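Acyl-CoA thioesterase II TesB2 (Mycobacterium marinum, PDB 3U0A) probably hydrolyses fatty acyl-CoA thioesters to free fatty acids and coenzyme A. Local coordinates at residues S170-D184 with R232-P244. Sequence-based numbering, arbitrary orientation.
With SO4 (sulfate ion), chain C.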
loop_
_atom_site.group_PDB
_atom_site.type_symbol
_atom_site.label_atom_id
_atom_site.label_comp_id
_atom_site.label_asym_id
_atom_site.label_seq_id
_atom_site.Cartn_x
_atom_site.Cartn_y
_atom_site.Cartn_z
ATOM N N SER A 170 17.935 4.667 5.144
ATOM C CA SER A 170 17.796 3.435 5.858
ATOM C C SER A 170 17.409 2.315 4.920
ATOM O O SER A 170 16.240 2.162 4.568
ATOM C CB SER A 170 16.727 3.636 6.929
ATOM O OG SER A 170 16.815 2.677 7.951
ATOM N N GLN A 171 18.399 1.529 4.521
ATOM C CA GLN A 171 18.207 0.414 3.594
ATOM C C GLN A 171 18.612 -0.845 4.300
ATOM O O GLN A 171 19.489 -0.846 5.172
ATOM C CB GLN A 171 19.090 0.538 2.312
ATOM C CG GLN A 171 18.603 1.556 1.294
ATOM C CD GLN A 171 19.636 1.845 0.217
ATOM O OE1 GLN A 171 20.222 2.932 0.180
ATOM N NE2 GLN A 171 19.863 0.879 -0.668
ATOM N N GLN A 172 17.994 -1.934 3.887
ATOM C CA GLN A 172 18.426 -3.226 4.345
ATOM C C GLN A 172 18.131 -4.285 3.296
ATOM O O GLN A 172 17.099 -4.239 2.651
ATOM C CB GLN A 172 17.759 -3.547 5.661
ATOM C CG GLN A 172 17.873 -4.998 6.039
ATOM C CD GLN A 172 17.572 -5.240 7.494
ATOM O OE1 GLN A 172 18.504 -5.334 8.281
ATOM N NE2 GLN A 172 16.280 -5.323 7.873
ATOM N N GLN A 173 19.066 -5.215 3.118
ATOM C CA GLN A 173 18.887 -6.333 2.202
ATOM C C GLN A 173 19.021 -7.660 2.913
ATOM O O GLN A 173 20.008 -7.891 3.619
ATOM C CB GLN A 173 19.858 -6.217 1.029
ATOM C CG GLN A 173 19.336 -5.239 -0.009
ATOM C CD GLN A 173 20.396 -4.746 -0.961
ATOM O OE1 GLN A 173 21.584 -5.049 -0.798
ATOM N NE2 GLN A 173 19.977 -3.991 -1.974
ATOM N N VAL A 174 18.012 -8.518 2.724
ATOM C CA VAL A 174 17.979 -9.856 3.309
ATOM C C VAL A 174 17.649 -10.931 2.278
ATOM O O VAL A 174 16.692 -10.795 1.519
ATOM C CB VAL A 174 16.935 -9.952 4.439
ATOM C CG1 VAL A 174 17.153 -11.233 5.222
ATOM C CG2 VAL A 174 17.038 -8.754 5.366
ATOM N N TRP A 175 18.426 -12.006 2.266
ATOM C CA TRP A 175 18.079 -13.184 1.475
ATOM C C TRP A 175 17.391 -14.185 2.339
ATOM O O TRP A 175 17.813 -14.455 3.443
ATOM C CB TRP A 175 19.311 -13.854 0.934
ATOM C CG TRP A 175 20.011 -13.162 -0.181
ATOM C CD1 TRP A 175 21.089 -12.314 -0.095
ATOM C CD2 TRP A 175 19.739 -13.294 -1.608
ATOM N NE1 TRP A 175 21.478 -11.901 -1.333
ATOM C CE2 TRP A 175 20.708 -12.456 -2.284
ATOM C CE3 TRP A 175 18.829 -14.007 -2.356
ATOM C CZ2 TRP A 175 20.747 -12.341 -3.657
ATOM C CZ3 TRP A 175 18.846 -13.870 -3.738
ATOM C CH2 TRP A 175 19.790 -13.056 -4.377
ATOM N N PHE A 176 16.340 -14.783 1.824
ATOM C CA PHE A 176 15.616 -15.787 2.586
ATOM C C PHE A 176 15.155 -16.917 1.704
ATOM O O PHE A 176 14.948 -16.746 0.505
ATOM C CB PHE A 176 14.438 -15.190 3.410
ATOM C CG PHE A 176 13.322 -14.556 2.583
ATOM C CD1 PHE A 176 12.093 -15.208 2.384
ATOM C CD2 PHE A 176 13.459 -13.263 2.041
ATOM C CE1 PHE A 176 11.056 -14.599 1.657
ATOM C CE2 PHE A 176 12.421 -12.670 1.290
ATOM C CZ PHE A 176 11.221 -13.340 1.112
ATOM N N ARG A 177 14.973 -18.073 2.325
ATOM C CA ARG A 177 14.625 -19.278 1.622
ATOM C C ARG A 177 14.095 -20.273 2.658
ATOM O O ARG A 177 14.698 -20.441 3.720
ATOM C CB ARG A 177 15.881 -19.815 0.917
ATOM C CG ARG A 177 15.750 -21.231 0.401
ATOM C CD ARG A 177 17.005 -21.724 -0.318
ATOM N NE ARG A 177 18.059 -22.194 0.564
ATOM C CZ ARG A 177 19.152 -22.848 0.162
ATOM N NH1 ARG A 177 19.357 -23.126 -1.131
ATOM N NH2 ARG A 177 20.060 -23.222 1.054
ATOM N N HIS A 178 12.984 -20.930 2.332
ATOM C CA HIS A 178 12.477 -22.058 3.106
ATOM C C HIS A 178 13.422 -23.226 2.898
ATOM O O HIS A 178 13.681 -23.619 1.763
ATOM C CB HIS A 178 11.052 -22.437 2.681
ATOM C CG HIS A 178 10.342 -23.355 3.671
ATOM N ND1 HIS A 178 10.354 -24.700 3.558
ATOM C CD2 HIS A 178 9.620 -23.074 4.820
ATOM C CE1 HIS A 178 9.667 -25.245 4.572
ATOM N NE2 HIS A 178 9.224 -24.263 5.347
ATOM N N ARG A 179 13.952 -23.770 3.993
ATOM C CA ARG A 179 14.953 -24.847 3.957
ATOM C C ARG A 179 14.501 -26.091 3.201
ATOM O O ARG A 179 15.226 -26.629 2.397
ATOM C CB ARG A 179 15.313 -25.275 5.384
ATOM C CG ARG A 179 16.652 -24.775 5.870
ATOM C CD ARG A 179 16.749 -24.688 7.394
ATOM N NE ARG A 179 17.871 -23.796 7.743
ATOM C CZ ARG A 179 17.880 -22.862 8.718
ATOM N NH1 ARG A 179 16.815 -22.665 9.508
ATOM N NH2 ARG A 179 18.968 -22.104 8.909
ATOM N N ASP A 180 13.301 -26.552 3.504
ATOM C CA ASP A 180 12.807 -27.808 2.960
ATOM C C ASP A 180 11.860 -27.493 1.829
ATOM O O ASP A 180 11.163 -26.478 1.893
ATOM C CB ASP A 180 12.017 -28.617 4.007
ATOM C CG ASP A 180 12.891 -29.221 5.112
ATOM O OD1 ASP A 180 14.148 -29.065 5.143
ATOM O OD2 ASP A 180 12.255 -29.889 5.958
ATOM N N PRO A 181 11.797 -28.386 0.822
ATOM C CA PRO A 181 10.945 -28.186 -0.341
ATOM C C PRO A 181 9.508 -28.111 0.098
ATOM O O PRO A 181 9.142 -28.770 1.072
ATOM C CB PRO A 181 11.161 -29.447 -1.199
ATOM C CG PRO A 181 12.397 -30.081 -0.677
ATOM C CD PRO A 181 12.480 -29.695 0.786
ATOM N N LEU A 182 8.726 -27.317 -0.630
ATOM C CA LEU A 182 7.346 -27.046 -0.323
ATOM C C LEU A 182 6.452 -27.687 -1.374
ATOM O O LEU A 182 6.861 -27.902 -2.502
ATOM C CB LEU A 182 7.115 -25.519 -0.354
ATOM C CG LEU A 182 7.855 -24.690 0.699
ATOM C CD1 LEU A 182 8.013 -23.232 0.329
ATOM C CD2 LEU A 182 7.117 -24.836 2.026
ATOM N N PRO A 183 5.199 -27.930 -1.035
ATOM C CA PRO A 183 4.217 -28.268 -2.057
ATOM C C PRO A 183 4.159 -27.235 -3.183
ATOM O O PRO A 183 4.547 -26.049 -2.982
ATOM C CB PRO A 183 2.900 -28.247 -1.297
ATOM C CG PRO A 183 3.266 -28.451 0.130
ATOM C CD PRO A 183 4.644 -27.938 0.323
ATOM N N ASP A 184 3.645 -27.676 -4.341
ATOM C CA ASP A 184 3.463 -26.808 -5.522
ATOM C C ASP A 184 2.097 -26.080 -5.520
ATOM O O ASP A 184 1.368 -26.133 -6.513
ATOM C CB ASP A 184 3.572 -27.631 -6.811
ATOM C CG ASP A 184 4.913 -28.282 -6.963
ATOM O OD1 ASP A 184 5.827 -27.851 -6.224
ATOM O OD2 ASP A 184 5.044 -29.230 -7.795
ATOM N N ARG A 232 9.153 -19.210 -6.163
ATOM C CA ARG A 232 9.131 -20.285 -5.197
ATOM C C ARG A 232 9.826 -19.892 -3.899
ATOM O O ARG A 232 10.986 -19.483 -3.913
ATOM C CB ARG A 232 9.815 -21.495 -5.801
ATOM C CG ARG A 232 8.966 -22.241 -6.824
ATOM C CD ARG A 232 9.421 -23.683 -7.031
ATOM N NE ARG A 232 9.268 -24.489 -5.805
ATOM C CZ ARG A 232 8.208 -25.232 -5.488
ATOM N NH1 ARG A 232 7.156 -25.308 -6.294
ATOM N NH2 ARG A 232 8.207 -25.909 -4.342
ATOM N N ALA A 233 9.125 -20.018 -2.771
ATOM C CA ALA A 233 9.688 -19.677 -1.469
ATOM C C ALA A 233 10.647 -20.698 -0.878
ATOM O O ALA A 233 11.199 -20.429 0.146
ATOM C CB ALA A 233 8.583 -19.424 -0.501
ATOM N N ASP A 234 10.803 -21.872 -1.494
ATOM C CA ASP A 234 11.893 -22.784 -1.159
ATOM C C ASP A 234 13.158 -22.582 -2.047
ATOM O O ASP A 234 14.093 -23.402 -2.018
ATOM C CB ASP A 234 11.435 -24.254 -1.209
ATOM C CG ASP A 234 10.666 -24.599 -2.482
ATOM O OD1 ASP A 234 10.547 -23.731 -3.376
ATOM O OD2 ASP A 234 10.149 -25.732 -2.562
ATOM N N GLU A 235 13.175 -21.484 -2.806
ATOM C CA GLU A 235 14.357 -21.040 -3.555
ATOM C C GLU A 235 14.719 -19.646 -3.080
ATOM O O GLU A 235 13.888 -18.967 -2.489
ATOM C CB GLU A 235 14.073 -21.044 -5.066
ATOM C CG GLU A 235 14.144 -22.443 -5.691
ATOM C CD GLU A 235 13.900 -22.474 -7.210
ATOM O OE1 GLU A 235 13.665 -21.390 -7.854
ATOM O OE2 GLU A 235 13.988 -23.613 -7.765
ATOM N N TRP A 236 15.948 -19.212 -3.324
ATOM C CA TRP A 236 16.370 -17.916 -2.823
ATOM C C TRP A 236 15.524 -16.761 -3.343
ATOM O O TRP A 236 15.292 -16.629 -4.565
ATOM C CB TRP A 236 17.844 -17.659 -3.125
ATOM C CG TRP A 236 18.793 -18.466 -2.255
ATOM C CD1 TRP A 236 19.642 -19.480 -2.653
ATOM C CD2 TRP A 236 19.032 -18.316 -0.809
ATOM N NE1 TRP A 236 20.347 -19.959 -1.593
ATOM C CE2 TRP A 236 20.030 -19.315 -0.460
ATOM C CE3 TRP A 236 18.522 -17.488 0.192
ATOM C CZ2 TRP A 236 20.488 -19.483 0.841
ATOM C CZ3 TRP A 236 18.986 -17.662 1.495
ATOM C CH2 TRP A 236 19.957 -18.650 1.809
ATOM N N LEU A 237 15.043 -15.953 -2.393
ATOM C CA LEU A 237 14.421 -14.651 -2.642
ATOM C C LEU A 237 15.282 -13.551 -1.997
ATOM O O LEU A 237 15.716 -13.687 -0.848
ATOM C CB LEU A 237 13.021 -14.610 -2.036
ATOM C CG LEU A 237 12.048 -15.672 -2.502
ATOM C CD1 LEU A 237 10.847 -15.719 -1.586
ATOM C CD2 LEU A 237 11.654 -15.464 -3.973
ATOM N N LEU A 238 15.538 -12.479 -2.739
ATOM C CA LEU A 238 16.174 -11.302 -2.174
ATOM C C LEU A 238 15.151 -10.229 -1.846
ATOM O O LEU A 238 14.373 -9.790 -2.703
ATOM C CB LEU A 238 17.186 -10.711 -3.119
ATOM C CG LEU A 238 17.766 -9.319 -2.793
ATOM C CD1 LEU A 238 18.752 -9.387 -1.635
ATOM C CD2 LEU A 238 18.448 -8.780 -4.027
ATOM N N TYR A 239 15.165 -9.825 -0.585
ATOM C CA TYR A 239 14.320 -8.786 -0.133
ATOM C C TYR A 239 15.098 -7.498 -0.084
ATOM O O TYR A 239 15.923 -7.296 0.791
ATOM C CB TYR A 239 13.815 -9.063 1.254
ATOM C CG TYR A 239 12.463 -8.475 1.496
ATOM C CD1 TYR A 239 11.890 -7.523 0.631
ATOM C CD2 TYR A 239 11.739 -8.856 2.606
ATOM C CE1 TYR A 239 10.609 -7.007 0.881
ATOM C CE2 TYR A 239 10.467 -8.343 2.864
ATOM C CZ TYR A 239 9.888 -7.446 2.015
ATOM O OH TYR A 239 8.608 -7.033 2.346
ATOM N N ASP A 240 14.803 -6.614 -1.010
ATOM C CA ASP A 240 15.423 -5.314 -1.019
ATOM C C ASP A 240 14.489 -4.302 -0.328
ATOM O O ASP A 240 13.417 -3.998 -0.844
ATOM C CB ASP A 240 15.750 -4.928 -2.455
ATOM C CG ASP A 240 16.483 -3.650 -2.551
ATOM O OD1 ASP A 240 17.275 -3.332 -1.658
ATOM O OD2 ASP A 240 16.255 -2.960 -3.533
ATOM N N GLN A 241 14.925 -3.824 0.842
ATOM C CA GLN A 241 14.077 -3.065 1.775
ATOM C C GLN A 241 14.612 -1.675 2.019
ATOM O O GLN A 241 15.795 -1.395 1.785
ATOM C CB GLN A 241 13.978 -3.738 3.150
ATOM C CG GLN A 241 13.707 -5.215 3.140
ATOM C CD GLN A 241 13.753 -5.826 4.541
ATOM O OE1 GLN A 241 14.577 -5.442 5.363
ATOM N NE2 GLN A 241 12.875 -6.787 4.806
ATOM N N SER A 242 13.716 -0.812 2.492
ATOM C CA SER A 242 14.080 0.525 2.910
ATOM C C SER A 242 13.024 1.126 3.826
ATOM O O SER A 242 11.871 0.721 3.816
ATOM C CB SER A 242 14.312 1.441 1.699
ATOM O OG SER A 242 13.237 2.350 1.477
ATOM N N SER A 243 13.438 2.102 4.615
ATOM C CA SER A 243 12.543 2.868 5.440
ATOM C C SER A 243 12.693 4.308 5.017
ATOM O O SER A 243 13.585 4.992 5.474
ATOM C CB SER A 243 12.888 2.706 6.912
ATOM O OG SER A 243 11.951 3.394 7.724
ATOM N N PRO A 244 11.815 4.774 4.116
ATOM C CA PRO A 244 12.023 6.115 3.602
ATOM C C PRO A 244 11.751 7.194 4.637
ATOM O O PRO A 244 12.158 8.328 4.445
ATOM C CB PRO A 244 11.052 6.197 2.434
ATOM C CG PRO A 244 10.011 5.201 2.722
ATOM C CD PRO A 244 10.668 4.103 3.475
HETATM S S SO4 C . 22.412 -25.343 -1.628
HETATM O O1 SO4 C . 21.856 -24.603 -2.814
HETATM O O2 SO4 C . 23.546 -24.606 -0.968
HETATM O O3 SO4 C . 21.365 -25.611 -0.588
HETATM O O4 SO4 C . 22.907 -26.653 -2.138
#
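Two neighbouring antiparallel strands of the C-terminal hotdog domain, 171-178 and 237-244, pair from Q171–S242 to F176–L237, where F176 N and L237 O bond at 3.0 Å. On the face that meets helix 186-200, F176 CG sits between its backbone N and carbonyl carbon (chi1 63°), which turns the ring over its neighbour: L237 CB lies above one face, 4.0 Å from the centroid, while Y239 CB comes at the edge. Flat, apolar phenylalanine suits this helix-covered side. Farther along, the side chains of Q172 and Q241 run side by side, amide planes 42° apart, and Q172 NE2 donates to Q241 OE1 (3.0 Å). On the other face, W175 offers L238 CB a broad indole surface, and Q173 supplies an N-H, its NE2 meeting D240 OD1 at 2.8 Å from above the carboxylate plane. R177 lays its guanidinium over W236, planes 19° apart, its long aliphatic arm also covering the indole; its edge meets a sulfate, probably from the crystallisation liquor. Beyond the strands, R232's several N-H groups let it grip D234 side-on through NE and NH2, L182 O through NH2, and D184 OD1 through NH1 (2.9 Å); D234 OD2 also accepts L182 N (2.9 Å). Strands wrapped about a central helix are typical of the hotdog fold.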